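Local coordinates for protein serpin (PDB 5HGC) that binds cortisol and, as a member of the serpin family, probably inhibits serine-type endopeptidases, at residues R54-S59 with I293-T298; A47-G52 with T165-A170. All blocks are in the same frame, centred on the assembly; numbering follows the deposited sequence.

Contact 1 (R54-S59 with I293-T298); sequences RSATQS and IVDVFT
Thr-57 has OG1 beside its backbone N (chi1 -55°), which sends CG2 anti to that N; in Val-296, CG1 lies between N and the carbonyl carbon (chi1 79°), which also sends CG2 anti to N, and the two CG2 methyls meet where helix 55-64, helix C of the serpin fold, packs on the loop between helices 285-290 and 304-307. The two side chains lie nearly perpendicular, with Thr-57 CG2 3.7 Å from Val-296 CB. Two beta-branched residues suit this place because each is short and presents a methyl close to its own backbone, so that the main chains can come close; the CA atoms of Thr-57 and Asp-295 are 5.4 Å apart. The other branch of Thr-57 serves a different purpose: OG1 touches Asp-295 CB at 3.7 Å, but its hydrogen bond is with the amide of Asp-302, which satisfies this buried hydroxyl. Ala-56, with a single methyl, sets CB 3.7 Å from Asp-295 OD2. Val-296 also has CG1 over the centre of the Phe-297 ring, 3.5 Å above its plane.

Polar backbone groups meet through a water molecule, which donates to Thr-57 O at 3.0 Å and accepts from Val-296 N at 3.1 Å. Nearby, the amides of Val-294 and Asp-295 both use OE1 of Gln-60, one turn further along the same helix. Helix 55-64 thus meets the 3-10 turn 295-297 by methyl packing and a bridging water, and the carboxylate of Asp-295, near the helix's first turn, would probably be favoured as an anion by the helix dipole.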
loop_
_atom_site.group_PDB
_atom_site.type_symbol
_atom_site.label_atom_id
_atom_site.label_comp_id
_atom_site.label_asym_id
_atom_site.label_seq_id
_atom_site.Cartn_x
_atom_site.Cartn_y
_atom_site.Cartn_z
ATOM N N ARG A 54 17.430 0.975 -18.785
ATOM C CA ARG A 54 18.809 0.576 -19.026
ATOM C C ARG A 54 19.744 1.438 -18.176
ATOM O O ARG A 54 19.361 2.549 -17.748
ATOM C CB ARG A 54 19.150 0.626 -20.536
ATOM C CG ARG A 54 18.405 -0.392 -21.429
ATOM C CD ARG A 54 18.607 -1.911 -21.164
ATOM N NE ARG A 54 17.764 -2.758 -22.058
ATOM C CZ ARG A 54 16.477 -3.150 -21.847
ATOM N NH1 ARG A 54 15.793 -2.813 -20.733
ATOM N NH2 ARG A 54 15.857 -3.920 -22.765
ATOM N N SER A 55 20.949 0.916 -17.899
ATOM C CA SER A 55 22.018 1.715 -17.290
ATOM C C SER A 55 21.630 2.352 -15.929
ATOM O O SER A 55 21.142 1.660 -15.022
ATOM C CB SER A 55 22.548 2.766 -18.303
ATOM O OG SER A 55 23.340 2.105 -19.280
ATOM N N ALA A 56 21.829 3.665 -15.806
ATOM C CA ALA A 56 21.698 4.343 -14.533
ATOM C C ALA A 56 20.236 4.593 -14.207
ATOM O O ALA A 56 19.869 4.647 -13.017
ATOM C CB ALA A 56 22.482 5.653 -14.537
ATOM N N THR A 57 19.405 4.750 -15.247
ATOM C CA THR A 57 17.941 4.762 -15.043
ATOM C C THR A 57 17.476 3.490 -14.314
ATOM O O THR A 57 16.757 3.567 -13.341
ATOM C CB THR A 57 17.176 4.938 -16.345
ATOM O OG1 THR A 57 17.679 6.106 -16.950
ATOM C CG2 THR A 57 15.663 5.166 -16.088
ATOM N N GLN A 58 17.955 2.350 -14.781
ATOM C CA GLN A 58 17.551 1.098 -14.272
ATOM C C GLN A 58 18.093 0.835 -12.856
ATOM O O GLN A 58 17.331 0.368 -11.965
ATOM C CB GLN A 58 17.953 0.005 -15.248
ATOM C CG GLN A 58 17.584 -1.306 -14.668
ATOM C CD GLN A 58 18.053 -2.445 -15.477
ATOM O OE1 GLN A 58 19.208 -2.843 -15.408
ATOM N NE2 GLN A 58 17.141 -3.023 -16.221
ATOM N N SER A 59 19.383 1.125 -12.662
ATOM C CA SER A 59 20.080 0.916 -11.384
ATOM C C SER A 59 19.455 1.777 -10.270
ATOM O O SER A 59 19.283 1.289 -9.148
ATOM C CB SER A 59 21.584 1.212 -11.515
ATOM O OG SER A 59 21.848 2.607 -11.386
ATOM N N ILE A 293 15.456 8.105 -7.045
ATOM C CA ILE A 293 15.001 7.674 -8.375
ATOM C C ILE A 293 14.793 8.957 -9.163
ATOM O O ILE A 293 13.786 9.661 -8.970
ATOM C CB ILE A 293 13.707 6.831 -8.357
ATOM C CG1 ILE A 293 13.808 5.643 -7.407
ATOM C CG2 ILE A 293 13.430 6.291 -9.751
ATOM C CD1 ILE A 293 12.457 5.017 -7.092
ATOM N N VAL A 294 15.746 9.248 -10.061
ATOM C CA VAL A 294 15.894 10.592 -10.627
ATOM C C VAL A 294 15.745 10.621 -12.137
ATOM O O VAL A 294 14.850 11.305 -12.643
ATOM C CB VAL A 294 17.255 11.250 -10.205
ATOM C CG1 VAL A 294 17.530 12.563 -10.969
ATOM C CG2 VAL A 294 17.302 11.468 -8.684
ATOM N N ASP A 295 16.644 9.904 -12.821
ATOM C CA ASP A 295 16.804 9.949 -14.275
ATOM C C ASP A 295 15.567 9.535 -15.031
ATOM O O ASP A 295 15.334 10.045 -16.117
ATOM C CB ASP A 295 17.918 9.008 -14.727
ATOM C CG ASP A 295 19.292 9.378 -14.164
ATOM O OD1 ASP A 295 19.425 10.410 -13.430
ATOM O OD2 ASP A 295 20.246 8.601 -14.475
ATOM N N VAL A 296 14.792 8.603 -14.459
ATOM C CA VAL A 296 13.567 8.099 -15.074
ATOM C C VAL A 296 12.555 9.212 -15.318
ATOM O O VAL A 296 11.717 9.132 -16.228
ATOM C CB VAL A 296 12.942 6.928 -14.256
ATOM C CG1 VAL A 296 12.167 7.415 -13.043
ATOM C CG2 VAL A 296 12.058 6.070 -15.153
ATOM N N PHE A 297 12.632 10.248 -14.495
ATOM C CA PHE A 297 11.709 11.367 -14.641
ATOM C C PHE A 297 12.233 12.482 -15.580
ATOM O O PHE A 297 11.490 13.381 -15.973
ATOM C CB PHE A 297 11.316 11.884 -13.269
ATOM C CG PHE A 297 10.684 10.844 -12.394
ATOM C CD1 PHE A 297 9.400 10.366 -12.672
ATOM C CD2 PHE A 297 11.362 10.358 -11.266
ATOM C CE1 PHE A 297 8.813 9.438 -11.839
ATOM C CE2 PHE A 297 10.775 9.429 -10.424
ATOM C CZ PHE A 297 9.499 8.970 -10.716
ATOM N N THR A 298 13.493 12.372 -15.979
ATOM C CA THR A 298 14.155 13.448 -16.681
ATOM C C THR A 298 14.461 13.042 -18.117
ATOM O O THR A 298 14.267 11.878 -18.536
ATOM C CB THR A 298 15.467 13.880 -15.955
ATOM O OG1 THR A 298 16.466 12.858 -16.055
ATOM C CG2 THR A 298 15.236 14.194 -14.476
HETATM O O HOH W 1 16.015 6.381 -12.714
#

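Contact 2 (A47-G52 with T165-A170); sequences AMLALG and TVMLLA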
loop_
_atom_site.group_PDB
_atom_site.type_symbol
_atom_site.label_atom_id
_atom_site.label_comp_id
_atom_site.label_asym_id
_atom_site.label_seq_id
_atom_site.Cartn_x
_atom_site.Cartn_y
_atom_site.Cartn_z
ATOM N N ALA A 47 9.288 -1.678 -10.397
ATOM C CA ALA A 47 10.139 -2.785 -10.789
ATOM C C ALA A 47 9.800 -3.105 -12.237
ATOM O O ALA A 47 10.678 -3.332 -13.060
ATOM C CB ALA A 47 9.885 -3.990 -9.908
ATOM N N MET A 48 8.511 -3.046 -12.550
ATOM C CA MET A 48 8.043 -3.224 -13.894
ATOM C C MET A 48 8.672 -2.218 -14.884
ATOM O O MET A 48 9.135 -2.642 -15.951
ATOM C CB MET A 48 6.544 -3.164 -13.862
ATOM C CG MET A 48 5.869 -3.537 -15.141
ATOM S SD MET A 48 4.752 -2.190 -15.450
ATOM C CE MET A 48 5.859 -1.145 -16.378
ATOM N N LEU A 49 8.749 -0.924 -14.540
ATOM C CA LEU A 49 9.530 0.002 -15.369
ATOM C C LEU A 49 10.955 -0.435 -15.553
ATOM O O LEU A 49 11.533 -0.296 -16.650
ATOM C CB LEU A 49 9.557 1.417 -14.830
ATOM C CG LEU A 49 8.316 2.260 -15.075
ATOM C CD1 LEU A 49 8.679 3.663 -14.631
ATOM C CD2 LEU A 49 7.889 2.281 -16.537
ATOM N N ALA A 50 11.546 -0.972 -14.495
ATOM C CA ALA A 50 12.922 -1.447 -14.606
ATOM C C ALA A 50 13.098 -2.465 -15.755
ATOM O O ALA A 50 14.183 -2.537 -16.342
ATOM C CB ALA A 50 13.408 -2.021 -13.297
ATOM N N LEU A 51 12.055 -3.235 -16.066
ATOM C CA LEU A 51 12.133 -4.183 -17.185
ATOM C C LEU A 51 12.597 -3.472 -18.418
ATOM O O LEU A 51 13.450 -3.986 -19.143
ATOM C CB LEU A 51 10.790 -4.834 -17.527
ATOM C CG LEU A 51 10.452 -6.058 -16.719
ATOM C CD1 LEU A 51 9.097 -6.608 -17.175
ATOM C CD2 LEU A 51 11.572 -7.064 -16.917
ATOM N N GLY A 52 12.025 -2.283 -18.633
ATOM C CA GLY A 52 12.365 -1.493 -19.782
ATOM C C GLY A 52 13.502 -0.495 -19.658
ATOM O O GLY A 52 13.792 0.187 -20.646
ATOM N N THR A 165 2.071 15.147 -22.031
ATOM C CA THR A 165 2.400 13.954 -21.248
ATOM C C THR A 165 2.988 12.952 -22.199
ATOM O O THR A 165 2.455 12.677 -23.252
ATOM C CB THR A 165 1.161 13.365 -20.557
ATOM O OG1 THR A 165 0.627 14.336 -19.659
ATOM C CG2 THR A 165 1.499 12.131 -19.754
ATOM N N VAL A 166 4.128 12.429 -21.824
ATOM C CA VAL A 166 4.729 11.384 -22.616
ATOM C C VAL A 166 4.146 10.034 -22.134
ATOM O O VAL A 166 3.557 9.289 -22.923
ATOM C CB VAL A 166 6.261 11.516 -22.529
ATOM C CG1 VAL A 166 6.959 10.327 -23.133
ATOM C CG2 VAL A 166 6.719 12.772 -23.270
ATOM N N MET A 167 4.274 9.758 -20.824
ATOM C CA MET A 167 3.784 8.508 -20.197
ATOM C C MET A 167 3.263 8.757 -18.784
ATOM O O MET A 167 3.920 9.418 -17.964
ATOM C CB MET A 167 4.891 7.449 -20.188
ATOM C CG MET A 167 4.592 6.256 -19.318
ATOM S SD MET A 167 5.724 4.891 -19.591
ATOM C CE MET A 167 7.257 5.575 -19.004
ATOM N N LEU A 168 2.059 8.266 -18.548
ATOM C CA LEU A 168 1.452 8.148 -17.253
ATOM C C LEU A 168 1.608 6.698 -16.730
ATOM O O LEU A 168 1.131 5.753 -17.352
ATOM C CB LEU A 168 -0.038 8.512 -17.379
ATOM C CG LEU A 168 -0.866 8.288 -16.104
ATOM C CD1 LEU A 168 -0.369 9.167 -14.953
ATOM C CD2 LEU A 168 -2.350 8.502 -16.302
ATOM N N LEU A 169 2.285 6.508 -15.603
ATOM C CA LEU A 169 2.283 5.187 -14.910
ATOM C C LEU A 169 1.218 5.234 -13.855
ATOM O O LEU A 169 1.296 6.058 -12.953
ATOM C CB LEU A 169 3.640 4.891 -14.282
ATOM C CG LEU A 169 3.827 3.610 -13.465
ATOM C CD1 LEU A 169 3.621 2.319 -14.250
ATOM C CD2 LEU A 169 5.242 3.660 -12.906
ATOM N N ALA A 170 0.198 4.400 -13.995
ATOM C CA ALA A 170 -0.853 4.285 -12.972
ATOM C C ALA A 170 -0.712 2.978 -12.098
ATOM O O ALA A 170 -0.649 1.867 -12.666
ATOM C CB ALA A 170 -2.219 4.328 -13.625
#
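Met-167 and Leu-169, on one face of a strand in the serpin's large central sheet A, reach Leu-49 on the helix that packs behind that sheet, helix 39-52; two residues on from Leu-49, Leu-51 touches the bound diamino sugar. Where the chain enters the strand, Thr-165 OG1 is bonded to the carbonyl oxygen of Asp-162, and the amide of Val-166 to OG of Ser-315.

Met-167 is the first strand residue to meet the helix. Its side chain runs out straight and then bends at chi3 (66°), bringing CE to 4.2 Å from Leu-49 CD2; the methionine and Leu-49 run alongside each other, pointing opposite ways. An unbranched, flexible methionine can span the gap here, where the CA atoms of Leu-49 and Met-167 are 11.3 Å apart. Leu-168 belongs to the other face, where it packs on Phe-104 and Val-318 of the flanking strands.

At Leu-169 the chain returns to the helix side, flanked by Ile-103 and Val-317 of the neighbouring strands, and its CA is 8.9 Å from that of Leu-49. Leucine suits both partners, since its forked end fills the layer between helix and sheet without bringing any polar group into it. Leu-49 and Leu-169 point at each other tip to tip: CD2 of Leu-169 sits against the fork of Leu-49, 4.0 Å from Leu-49 CG and 3.8 Å from Leu-49 CD1.

From the N terminus, helix 39-52 supplies the first half of contact 2, and a short turn later the start of helix 55-64 supplies the first half of contact 1. Strand 167-176 then closes contact 2 across 112 residues, and the loop at 293-298 closes contact 1 across 233, so the two loops cross. Their centres are 11 Å apart and they touch directly: Gln-58 NE2 is probably hydrogen-bonded to Ala-50 O at 3.0 Å, and Val-296 CG2 packs 4.2 Å from Leu-49 CD1. Val-314, touched by Leu-49, Met-167 and Val-296, joins them further. Together they tie consecutive helices to sheet A and to the loop beyond helix 285-290.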